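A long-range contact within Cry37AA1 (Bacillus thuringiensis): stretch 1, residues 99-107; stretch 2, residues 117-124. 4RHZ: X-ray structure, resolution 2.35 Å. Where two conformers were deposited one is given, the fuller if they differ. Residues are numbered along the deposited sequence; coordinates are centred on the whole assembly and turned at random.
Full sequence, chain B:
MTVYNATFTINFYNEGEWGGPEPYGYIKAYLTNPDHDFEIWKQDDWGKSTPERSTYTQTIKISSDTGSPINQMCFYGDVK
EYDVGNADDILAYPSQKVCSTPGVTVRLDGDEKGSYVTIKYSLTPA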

ATOM      1  N   CYS B  99      -7.751 -12.616 -11.868  1.00 25.32           N
ATOM      2  CA  CYS B  99      -8.722 -11.605 -12.254  1.00 26.95           C
ATOM      3  C   CYS B  99      -8.738 -10.434 -11.215  1.00 26.95           C
ATOM      4  O   CYS B  99      -8.406 -10.631 -10.072  1.00 25.99           O
ATOM      5  CB  CYS B  99     -10.157 -12.262 -12.284  1.00 27.21           C
ATOM      6  SG  CYS B  99     -10.160 -13.902 -13.222  1.00 31.65           S
ATOM      7  N   SER B 100      -9.220  -9.266 -11.612  1.00 27.93           N
ATOM      8  CA  SER B 100      -9.508  -8.198 -10.671  1.00 30.73           C
ATOM      9  C   SER B 100     -10.602  -7.273 -11.216  1.00 31.74           C
ATOM     10  O   SER B 100     -10.863  -7.262 -12.406  1.00 33.54           O
ATOM     11  CB  SER B 100      -8.236  -7.347 -10.486  1.00 30.55           C
ATOM     12  OG  SER B 100      -7.805  -6.875 -11.760  1.00 28.36           O
ATOM     13  N   THR B 101     -11.194  -6.468 -10.349  1.00 33.04           N
ATOM     14  CA  THR B 101     -11.962  -5.288 -10.753  1.00 35.43           C
ATOM     15  C   THR B 101     -11.041  -4.121 -11.224  1.00 36.14           C
ATOM     16  O   THR B 101      -9.883  -4.083 -10.860  1.00 36.61           O
ATOM     17  CB  THR B 101     -12.709  -4.758  -9.534  1.00 36.97           C
ATOM     18  OG1 THR B 101     -11.728  -4.475  -8.517  1.00 37.19           O
ATOM     19  CG2 THR B 101     -13.709  -5.827  -8.985  1.00 34.71           C
ATOM     20  N   PRO B 102     -11.548  -3.178 -12.054  1.00 37.14           N
ATOM     21  CA  PRO B 102     -10.656  -2.082 -12.494  1.00 38.38           C
ATOM     22  C   PRO B 102     -10.239  -1.236 -11.282  1.00 38.06           C
ATOM     23  O   PRO B 102     -11.072  -0.932 -10.450  1.00 35.61           O
ATOM     24  CB  PRO B 102     -11.549  -1.245 -13.441  1.00 38.49           C
ATOM     25  CG  PRO B 102     -12.950  -1.574 -13.046  1.00 38.49           C
ATOM     26  CD  PRO B 102     -12.950  -2.974 -12.504  1.00 37.62           C
ATOM     27  N   GLY B 103      -8.954  -0.935 -11.154  1.00 38.67           N
ATOM     28  CA  GLY B 103      -8.510  -0.213  -9.947  1.00 38.29           C
ATOM     29  C   GLY B 103      -7.760  -1.159  -9.051  1.00 38.20           C
ATOM     30  O   GLY B 103      -7.076  -0.699  -8.115  1.00 40.09           O
ATOM     31  N   VAL B 104      -7.890  -2.478  -9.286  1.00 34.42           N
ATOM     32  CA  VAL B 104      -7.056  -3.426  -8.577  1.00 30.67           C
ATOM     33  C   VAL B 104      -6.141  -4.027  -9.603  1.00 31.91           C
ATOM     34  O   VAL B 104      -6.574  -4.261 -10.783  1.00 31.74           O
ATOM     35  CB  VAL B 104      -7.862  -4.495  -7.894  1.00 31.10           C
ATOM     36  CG1 VAL B 104      -6.973  -5.590  -7.287  1.00 28.29           C
ATOM     37  CG2 VAL B 104      -8.830  -3.890  -6.814  1.00 28.09           C
ATOM     38  N   THR B 105      -4.878  -4.227  -9.205  1.00 30.33           N
ATOM     39  CA  THR B 105      -3.850  -4.669 -10.104  1.00 29.51           C
ATOM     40  C   THR B 105      -3.657  -6.162  -9.859  1.00 29.93           C
ATOM     41  O   THR B 105      -3.854  -6.624  -8.728  1.00 29.88           O
ATOM     42  CB  THR B 105      -2.571  -3.858  -9.812  1.00 29.73           C
ATOM     43  OG1 THR B 105      -2.718  -2.572 -10.424  1.00 32.75           O
ATOM     44  CG2 THR B 105      -1.318  -4.482 -10.328  1.00 26.78           C
ATOM     45  N   VAL B 106      -3.266  -6.928 -10.887  1.00 28.88           N
ATOM     46  CA  VAL B 106      -2.960  -8.327 -10.649  1.00 27.65           C
ATOM     47  C   VAL B 106      -1.482  -8.608 -10.874  1.00 27.46           C
ATOM     48  O   VAL B 106      -0.864  -7.972 -11.712  1.00 27.47           O
ATOM     49  CB  VAL B 106      -3.795  -9.370 -11.605  1.00 27.85           C
ATOM     50  CG1 VAL B 106      -5.281  -9.181 -11.556  1.00 26.67           C
ATOM     51  CG2 VAL B 106      -3.254  -9.366 -13.043  1.00 23.10           C
ATOM     52  N   ARG B 107      -0.986  -9.635 -10.188  1.00 26.56           N
ATOM     53  CA  ARG B 107       0.330 -10.181 -10.428  1.00 26.71           C
ATOM     54  C   ARG B 107       0.250 -11.619 -11.003  1.00 27.51           C
ATOM     55  O   ARG B 107      -0.421 -12.514 -10.402  1.00 27.43           O
ATOM     56  CB  ARG B 107       1.079 -10.244  -9.077  1.00 25.92           C
ATOM     57  CG  ARG B 107       2.389 -10.903  -9.139  1.00 25.40           C
ATOM     58  CD  ARG B 107       3.249 -10.680  -7.865  1.00 24.62           C
ATOM     59  NE  ARG B 107       4.385 -11.611  -7.879  1.00 26.24           N
ATOM     60  CZ  ARG B 107       5.559 -11.440  -7.238  1.00 30.40           C
ATOM     61  NH1 ARG B 107       5.824 -10.306  -6.536  1.00 27.61           N
ATOM     62  NH2 ARG B 107       6.494 -12.400  -7.345  1.00 21.79           N
ATOM     63  N   VAL B 117       5.011 -10.462 -13.417  1.00 29.93           N
ATOM     64  CA  VAL B 117       4.437  -9.380 -14.206  1.00 28.05           C
ATOM     65  C   VAL B 117       3.270  -8.806 -13.453  1.00 28.22           C
ATOM     66  O   VAL B 117       2.610  -9.581 -12.739  1.00 27.89           O
ATOM     67  CB  VAL B 117       3.888  -9.953 -15.535  1.00 28.81           C
ATOM     68  CG1 VAL B 117       3.202  -8.903 -16.337  1.00 27.32           C
ATOM     69  CG2 VAL B 117       5.012 -10.543 -16.365  1.00 26.39           C
ATOM     70  N   THR B 118       2.985  -7.496 -13.581  1.00 25.96           N
ATOM     71  CA  THR B 118       1.806  -6.976 -12.988  1.00 25.24           C
ATOM     72  C   THR B 118       0.957  -6.251 -14.063  1.00 26.89           C
ATOM     73  O   THR B 118       1.494  -5.782 -15.079  1.00 27.36           O
ATOM     74  CB  THR B 118       2.100  -5.970 -11.853  1.00 28.30           C
ATOM     75  OG1 THR B 118       2.610  -4.746 -12.391  1.00 30.92           O
ATOM     76  CG2 THR B 118       2.998  -6.528 -10.717  1.00 24.00           C
ATOM     77  N   ILE B 119      -0.373  -6.166 -13.878  1.00 26.33           N
ATOM     78  CA  ILE B 119      -1.196  -5.534 -14.865  1.00 25.65           C
ATOM     79  C   ILE B 119      -2.222  -4.727 -14.163  1.00 27.36           C
ATOM     80  O   ILE B 119      -2.899  -5.201 -13.253  1.00 28.28           O
ATOM     81  CB  ILE B 119      -1.974  -6.595 -15.764  1.00 26.97           C
ATOM     82  CG1 ILE B 119      -1.033  -7.390 -16.638  1.00 27.71           C
ATOM     83  CG2 ILE B 119      -2.862  -5.914 -16.816  1.00 23.45           C
ATOM     84  CD1 ILE B 119      -0.759  -8.658 -16.136  1.00 29.66           C
ATOM     85  N   LYS B 120      -2.406  -3.511 -14.626  1.00 27.94           N
ATOM     86  CA  LYS B 120      -3.363  -2.592 -14.055  1.00 29.67           C
ATOM     87  C   LYS B 120      -4.223  -2.188 -15.209  1.00 29.50           C
ATOM     88  O   LYS B 120      -3.699  -2.138 -16.302  1.00 30.75           O
ATOM     89  CB  LYS B 120      -2.533  -1.380 -13.652  1.00 30.20           C
ATOM     90  CG  LYS B 120      -3.276  -0.150 -13.427  1.00 34.61           C
ATOM     91  CD  LYS B 120      -2.314   1.052 -13.356  1.00 38.93           C
ATOM     92  CE  LYS B 120      -3.111   2.293 -12.963  1.00 42.75           C
ATOM     93  NZ  LYS B 120      -2.266   3.524 -13.102  1.00 48.43           N
ATOM     94  N   TYR B 121      -5.518  -1.918 -15.014  1.00 30.75           N
ATOM     95  CA  TYR B 121      -6.317  -1.500 -16.142  1.00 32.99           C
ATOM     96  C   TYR B 121      -7.339  -0.515 -15.700  1.00 34.52           C
ATOM     97  O   TYR B 121      -7.701  -0.548 -14.548  1.00 35.12           O
ATOM     98  CB  TYR B 121      -7.014  -2.703 -16.836  1.00 32.86           C
ATOM     99  CG  TYR B 121      -8.163  -3.376 -16.100  1.00 31.94           C
ATOM    100  CD1 TYR B 121      -9.481  -3.164 -16.499  1.00 27.18           C
ATOM    101  CD2 TYR B 121      -7.927  -4.256 -15.036  1.00 31.28           C
ATOM    102  CE1 TYR B 121     -10.554  -3.795 -15.851  1.00 27.48           C
ATOM    103  CE2 TYR B 121      -9.005  -4.952 -14.409  1.00 28.23           C
ATOM    104  CZ  TYR B 121     -10.307  -4.706 -14.827  1.00 31.96           C
ATOM    105  OH  TYR B 121     -11.363  -5.343 -14.169  1.00 30.14           O
ATOM    106  N   SER B 122      -7.812   0.322 -16.631  1.00 36.01           N
ATOM    107  CA  SER B 122      -8.892   1.263 -16.361  1.00 37.67           C
ATOM    108  C   SER B 122      -9.758   1.414 -17.603  1.00 38.90           C
ATOM    109  O   SER B 122      -9.315   1.121 -18.723  1.00 40.37           O
ATOM    110  CB  SER B 122      -8.338   2.659 -15.966  1.00 37.93           C
ATOM    111  OG  SER B 122      -7.494   3.191 -16.977  1.00 36.98           O
ATOM    112  N   LEU B 123     -10.967   1.919 -17.407  1.00 41.08           N
ATOM    113  CA  LEU B 123     -11.995   2.035 -18.482  1.00 43.47           C
ATOM    114  C   LEU B 123     -12.658   3.405 -18.524  1.00 44.39           C
ATOM    115  O   LEU B 123     -12.982   3.947 -17.450  1.00 44.30           O
ATOM    116  CB  LEU B 123     -13.154   1.073 -18.165  1.00 42.50           C
ATOM    117  CG  LEU B 123     -12.644  -0.318 -17.810  1.00 43.15           C
ATOM    118  CD1 LEU B 123     -13.705  -1.119 -17.103  1.00 42.21           C
ATOM    119  CD2 LEU B 123     -12.175  -0.977 -19.104  1.00 41.86           C
ATOM    120  N   THR B 124     -12.913   3.889 -19.749  1.00 44.87           N
ATOM    121  CA  THR B 124     -13.746   5.072 -20.017  0.50 45.48           C
ATOM    122  C   THR B 124     -14.602   4.773 -21.230  1.00 46.34           C
ATOM    123  O   THR B 124     -14.125   4.127 -22.150  1.00 46.23           O
ATOM    124  CB  THR B 124     -12.927   6.368 -20.369  0.50 45.32           C
ATOM    125  OG1 THR B 124     -11.952   6.100 -21.400  0.50 41.77           O
ATOM    126  CG2 THR B 124     -12.265   6.934 -19.131  0.50 46.34           C
TER
HETATM  127  O   HOH W   1      -6.396  -2.120 -12.326  1.00 29.74           O

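The two stretches meet as antiparallel strands at one end and, at the other, through a tyrosine packed on a turn. The strand axes run at 161° and approach to 4.6 Å. Val106 and Ile119 form the hydrogen-bonded pair: Val106 N donates to Ile119 O (3.0 Å, 160° at the hydrogen) and Ile119 N donates to Val106 O (2.9 Å, 149°). Their side chains share one face of the sheet, both with chi1 in the m well, and meet where Val106 CG2 lies 4.0 Å from Ile119 CD1; chi2 of Ile119, at 101°, sits between wells. Arg107 and Thr118 occupy the other face as a non-hydrogen-bonded pair, with CA atoms 4.4 Å apart. The arginine is extended, its first three chi angles all t; Arg107 CB lies 4.5 Å from Thr118 CG2, Arg107 CG comes to 3.8 Å of Val117 O, and the guanidinium lies farther off.

Beyond the ladder, Tyr121 buries the most area of any residue here. Its CA-to-CB bond points sideways, but chi1 of 71° (p) and chi2 of 105° bring the ring to the type II turn from Thr101 to Val104. Just before the turn, Ser100 O accepts a hydrogen bond from Tyr121 OH at 2.7 Å. Pro102 CA stands 3.8 Å from the centroid of the Tyr121 ring, 23° off its normal, a CH-pi contact over one face; Pro102 CB adds an apolar contact with Tyr121 CE1 at 3.6 Å. Although Pro102 N is 3.0 Å from Tyr121 OH, the tertiary amide nitrogen of Pro102 has no hydrogen to share.

Ser100, with chi1 of 56° (p), places OG at the ring edge, 3.5 Å from Tyr121 CE2, while Ser100 OG donates to Val104 O at 3.1 Å. Water 1 links the backbones, accepting from Gly103 N (3.1 Å) and Tyr121 N (2.8 Å).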